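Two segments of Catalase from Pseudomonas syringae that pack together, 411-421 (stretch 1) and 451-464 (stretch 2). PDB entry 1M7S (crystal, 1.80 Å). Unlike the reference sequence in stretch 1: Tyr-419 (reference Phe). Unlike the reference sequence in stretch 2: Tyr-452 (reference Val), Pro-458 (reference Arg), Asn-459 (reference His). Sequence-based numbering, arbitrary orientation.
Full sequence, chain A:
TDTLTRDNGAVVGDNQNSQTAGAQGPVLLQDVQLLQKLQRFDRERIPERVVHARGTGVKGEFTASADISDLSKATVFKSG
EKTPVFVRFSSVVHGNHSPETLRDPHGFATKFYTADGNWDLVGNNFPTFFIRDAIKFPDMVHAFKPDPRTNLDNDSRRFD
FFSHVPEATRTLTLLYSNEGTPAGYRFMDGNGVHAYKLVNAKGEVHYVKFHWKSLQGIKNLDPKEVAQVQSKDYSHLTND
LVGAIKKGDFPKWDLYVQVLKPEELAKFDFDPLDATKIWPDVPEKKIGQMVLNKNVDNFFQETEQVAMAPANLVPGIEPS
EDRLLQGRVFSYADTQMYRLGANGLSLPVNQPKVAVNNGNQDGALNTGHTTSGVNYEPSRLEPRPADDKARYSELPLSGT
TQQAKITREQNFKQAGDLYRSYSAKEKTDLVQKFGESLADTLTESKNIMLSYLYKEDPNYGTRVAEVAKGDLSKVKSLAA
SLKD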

# COMPACT_ATOMS: atom_id res chain seq x y z
N ASN A 411 36.74 21.46 11.20
CA ASN A 411 36.55 20.07 10.76
C ASN A 411 37.58 19.07 11.12
O ASN A 411 37.29 17.87 10.92
CB ASN A 411 36.40 20.02 9.22
CG ASN A 411 35.16 20.74 8.76
OD1 ASN A 411 34.07 20.67 9.34
ND2 ASN A 411 35.34 21.46 7.68
N PHE A 412 38.76 19.46 11.56
CA PHE A 412 39.83 18.49 11.78
C PHE A 412 40.33 18.33 13.21
O PHE A 412 40.95 17.30 13.52
CB PHE A 412 41.04 18.85 10.85
CG PHE A 412 40.59 19.17 9.44
CD1 PHE A 412 40.54 20.48 8.99
CD2 PHE A 412 40.12 18.16 8.62
CE1 PHE A 412 40.07 20.79 7.72
CE2 PHE A 412 39.67 18.47 7.34
CZ PHE A 412 39.64 19.77 6.88
N LYS A 413 40.13 19.27 14.12
CA LYS A 413 40.73 19.26 15.45
C LYS A 413 40.35 18.09 16.33
O LYS A 413 41.16 17.33 16.86
CB LYS A 413 40.41 20.58 16.21
CG LYS A 413 41.11 20.63 17.57
CD LYS A 413 40.63 21.79 18.41
CE LYS A 413 41.56 22.06 19.60
NZ LYS A 413 41.63 23.55 19.78
N GLN A 414 39.03 17.82 16.37
CA GLN A 414 38.50 16.74 17.22
C GLN A 414 38.89 15.38 16.66
O GLN A 414 39.10 14.42 17.42
CB GLN A 414 36.99 16.92 17.39
CG GLN A 414 36.68 17.87 18.56
CD GLN A 414 35.19 17.89 18.93
OE1 GLN A 414 34.50 16.95 18.53
NE2 GLN A 414 34.74 18.93 19.65
N ALA A 415 39.02 15.30 15.34
CA ALA A 415 39.43 14.04 14.70
C ALA A 415 40.88 13.74 15.09
O ALA A 415 41.21 12.59 15.31
CB ALA A 415 39.35 14.20 13.18
N GLY A 416 41.74 14.77 15.08
CA GLY A 416 43.13 14.59 15.54
C GLY A 416 43.17 14.22 17.03
O GLY A 416 43.96 13.35 17.46
N ASP A 417 42.40 14.89 17.87
CA ASP A 417 42.28 14.58 19.28
C ASP A 417 41.97 13.11 19.48
O ASP A 417 42.62 12.39 20.22
CB ASP A 417 41.23 15.45 19.97
CG ASP A 417 41.73 16.87 20.08
OD1 ASP A 417 42.94 17.10 19.99
OD2 ASP A 417 40.91 17.81 20.25
N LEU A 418 40.94 12.61 18.76
CA LEU A 418 40.56 11.21 18.80
C LEU A 418 41.65 10.25 18.39
O LEU A 418 41.98 9.31 19.18
CB LEU A 418 39.29 11.07 17.93
CG LEU A 418 38.56 9.75 17.93
CD1 LEU A 418 38.10 9.44 19.36
CD2 LEU A 418 37.32 9.87 17.02
N TYR A 419 42.33 10.51 17.28
CA TYR A 419 43.44 9.72 16.79
C TYR A 419 44.55 9.63 17.83
O TYR A 419 44.99 8.53 18.20
CB TYR A 419 44.10 10.36 15.52
CG TYR A 419 45.23 9.52 14.97
CD1 TYR A 419 45.05 8.37 14.26
CD2 TYR A 419 46.56 9.90 15.25
CE1 TYR A 419 46.09 7.57 13.80
CE2 TYR A 419 47.61 9.13 14.80
CZ TYR A 419 47.38 7.99 14.09
OH TYR A 419 48.46 7.23 13.65
N ARG A 420 44.92 10.77 18.41
CA ARG A 420 45.97 10.82 19.41
C ARG A 420 45.62 10.15 20.73
O ARG A 420 46.55 9.78 21.49
CB ARG A 420 46.40 12.26 19.71
CG ARG A 420 47.23 12.84 18.56
CD ARG A 420 47.72 14.24 18.92
NE ARG A 420 46.71 15.22 18.69
CZ ARG A 420 46.24 15.75 17.58
NH1 ARG A 420 46.67 15.43 16.35
NH2 ARG A 420 45.29 16.66 17.72
N SER A 421 44.35 10.00 21.03
CA SER A 421 43.88 9.31 22.22
C SER A 421 43.96 7.78 22.09
O SER A 421 43.85 7.04 23.07
CB SER A 421 42.43 9.74 22.50
OG SER A 421 41.49 9.04 21.69
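Stretch 2 451-464: SYLYKEDPNYGTRV

The closest backbone meeting here is made by a glycine: Gly-416 CA lies 4.1 Å from Glu-456 CA and 3.2 Å from Glu-456 O, a CA-H...O contact in the middle of a helix facing the end of another. The space for a side chain at this position is already taken, since an ideal CB on Gly-416 would fall 2.1 Å from Glu-456 O. One turn earlier the same kind of contact runs the other way, with Glu-456 CA 3.6 Å from Phe-412 O.

Stretch 2 is two helices broken at one residue. Helix 451-456, which begins earlier in the chain, crosses the helix that begins at Lys-413 at -70° with the axes 8.5 Å apart at closest approach. Asp-457 then leaves helical geometry at phi/psi -162/128, and helix 458-464 sets off at 78° to the helix of stretch 1, its axis no nearer than 10.4 Å. The helix of stretch 1 thus meets both arms and the corner between them.

The corner residue does double duty. Asp-457 caps the second helix, its OD2 accepting from Asn-459 N at 2.8 Å and from Tyr-460 N at 3.2 Å. Asp-457 OD1 takes a hydrogen bond, part of a salt bridge, from Arg-420 NH1 at 2.9 Å, and the same NH1 donates to Glu-456 O at 3.1 Å. The CA-to-CB bond of Arg-420 points sideways relative to stretch 2, but the end of the side chain comes nearer; within its own stretch, Arg-420 NH2 also bridges to Asp-417 OD1 at 3.3 Å.

Aromatic residues fill the space to each arm. Against the first, Phe-412 receives Lys-455 over one ring face, with Lys-455 CG 3.5 Å from Phe-412 CD1, while Tyr-452 CD2 comes obliquely to within 3.7 Å of Phe-412 CE2. Further along stretch 1, Ala-415 CB rests 3.9 Å from Glu-456 CB; the Glu-456 side chain is not modelled beyond CB.

Against the second arm lies Tyr-419, a tyrosine where the reference has phenylalanine. Its ring is nearly parallel to that of Tyr-460, with planes at 10°, but slid aside so that the rings barely overlap. What sits over its center is Tyr-460 CB, 3.5 Å from the centroid of the Tyr-419 ring. Tyr-419 OH donates to Asn-459 OD1 at 2.8 Å, so both partners in this hydrogen bond differ from the reference. The rule to read from this contact is plain: glycine where the backbones meet, aromatics against each arm, and a charged pair at the bend.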

# COMPACT_ATOMS: atom_id res chain seq x y z
N SER A 451 44.34 14.16 2.72
CA SER A 451 44.68 15.51 3.23
C SER A 451 43.86 15.82 4.47
O SER A 451 44.37 16.46 5.42
CB SER A 451 44.51 16.58 2.15
OG SER A 451 43.17 16.95 1.88
N TYR A 452 42.60 15.36 4.49
CA TYR A 452 41.78 15.55 5.70
C TYR A 452 42.37 14.85 6.89
O TYR A 452 42.47 15.40 7.99
CB TYR A 452 40.34 15.09 5.47
CG TYR A 452 39.63 15.85 4.34
CD1 TYR A 452 38.50 15.26 3.75
CD2 TYR A 452 39.99 17.13 3.95
CE1 TYR A 452 37.82 15.94 2.76
CE2 TYR A 452 39.33 17.80 2.93
CZ TYR A 452 38.22 17.20 2.35
OH TYR A 452 37.55 17.83 1.34
N LEU A 453 42.83 13.61 6.74
CA LEU A 453 43.42 12.81 7.79
C LEU A 453 44.77 13.41 8.21
O LEU A 453 45.09 13.48 9.40
CB LEU A 453 43.60 11.38 7.29
CG LEU A 453 42.33 10.66 6.78
CD1 LEU A 453 42.69 9.19 6.51
CD2 LEU A 453 41.24 10.80 7.84
N TYR A 454 45.50 13.89 7.22
CA TYR A 454 46.82 14.51 7.50
C TYR A 454 46.66 15.79 8.27
O TYR A 454 47.49 16.16 9.10
CB TYR A 454 47.52 14.84 6.15
CG TYR A 454 48.99 15.22 6.39
CD1 TYR A 454 49.95 14.23 6.44
CD2 TYR A 454 49.34 16.54 6.58
CE1 TYR A 454 51.30 14.55 6.67
CE2 TYR A 454 50.68 16.85 6.84
CZ TYR A 454 51.63 15.86 6.85
OH TYR A 454 52.96 16.18 7.11
N LYS A 455 45.58 16.52 8.01
CA LYS A 455 45.35 17.79 8.73
C LYS A 455 44.89 17.51 10.14
O LYS A 455 45.23 18.29 11.03
CB LYS A 455 44.38 18.62 7.90
CG LYS A 455 43.98 19.95 8.51
CD LYS A 455 45.17 20.91 8.58
CE LYS A 455 44.59 22.28 8.94
NZ LYS A 455 45.54 23.12 9.67
N GLU A 456 44.14 16.44 10.41
CA GLU A 456 43.73 15.97 11.72
C GLU A 456 44.99 15.61 12.53
O GLU A 456 45.22 16.06 13.68
CB GLU A 456 42.83 14.71 11.59
N ASP A 457 45.85 14.82 11.89
CA ASP A 457 47.16 14.47 12.50
C ASP A 457 48.08 13.96 11.40
O ASP A 457 47.75 13.05 10.64
CB ASP A 457 46.96 13.43 13.59
CG ASP A 457 48.23 12.98 14.27
OD1 ASP A 457 48.43 13.33 15.44
OD2 ASP A 457 49.06 12.29 13.64
N PRO A 458 49.29 14.48 11.27
CA PRO A 458 50.23 14.14 10.23
C PRO A 458 50.61 12.67 10.20
O PRO A 458 50.81 12.07 9.13
CB PRO A 458 51.51 15.01 10.43
CG PRO A 458 51.19 15.81 11.65
CD PRO A 458 49.76 15.61 12.11
N ASN A 459 50.64 12.02 11.36
CA ASN A 459 50.98 10.60 11.43
C ASN A 459 49.82 9.78 10.86
O ASN A 459 50.03 8.80 10.13
CB ASN A 459 51.21 10.16 12.87
CG ASN A 459 51.67 8.74 13.07
OD1 ASN A 459 51.12 8.00 13.92
ND2 ASN A 459 52.69 8.28 12.35
N TYR A 460 48.64 10.18 11.30
CA TYR A 460 47.43 9.47 10.78
C TYR A 460 47.44 9.49 9.27
O TYR A 460 47.33 8.44 8.65
CB TYR A 460 46.26 10.24 11.36
CG TYR A 460 44.86 9.69 11.13
CD1 TYR A 460 44.59 8.42 10.67
CD2 TYR A 460 43.81 10.53 11.49
CE1 TYR A 460 43.29 8.01 10.47
CE2 TYR A 460 42.48 10.08 11.34
CZ TYR A 460 42.25 8.85 10.82
OH TYR A 460 40.95 8.38 10.61
N GLY A 461 47.47 10.68 8.68
CA GLY A 461 47.46 10.85 7.24
C GLY A 461 48.63 10.18 6.50
O GLY A 461 48.44 9.51 5.48
N THR A 462 49.84 10.26 7.05
CA THR A 462 50.97 9.57 6.42
C THR A 462 50.79 8.06 6.41
O THR A 462 51.11 7.39 5.43
CB THR A 462 52.28 9.92 7.16
OG1 THR A 462 52.47 11.32 7.01
CG2 THR A 462 53.46 9.10 6.62
N ARG A 463 50.32 7.46 7.50
CA ARG A 463 50.22 5.99 7.54
C ARG A 463 49.07 5.55 6.66
O ARG A 463 49.21 4.53 6.00
CB ARG A 463 50.04 5.52 8.98
CG ARG A 463 51.25 5.87 9.88
CD ARG A 463 50.92 5.47 11.33
NE ARG A 463 50.86 4.04 11.52
CZ ARG A 463 50.60 3.34 12.62
NH1 ARG A 463 50.34 3.97 13.77
NH2 ARG A 463 50.60 2.01 12.59
N VAL A 464 47.91 6.22 6.75
CA VAL A 464 46.82 5.75 5.86
C VAL A 464 47.22 5.97 4.40
O VAL A 464 46.93 5.11 3.59
CB VAL A 464 45.52 6.50 6.12
CG1 VAL A 464 44.41 6.00 5.20
CG2 VAL A 464 45.18 6.27 7.60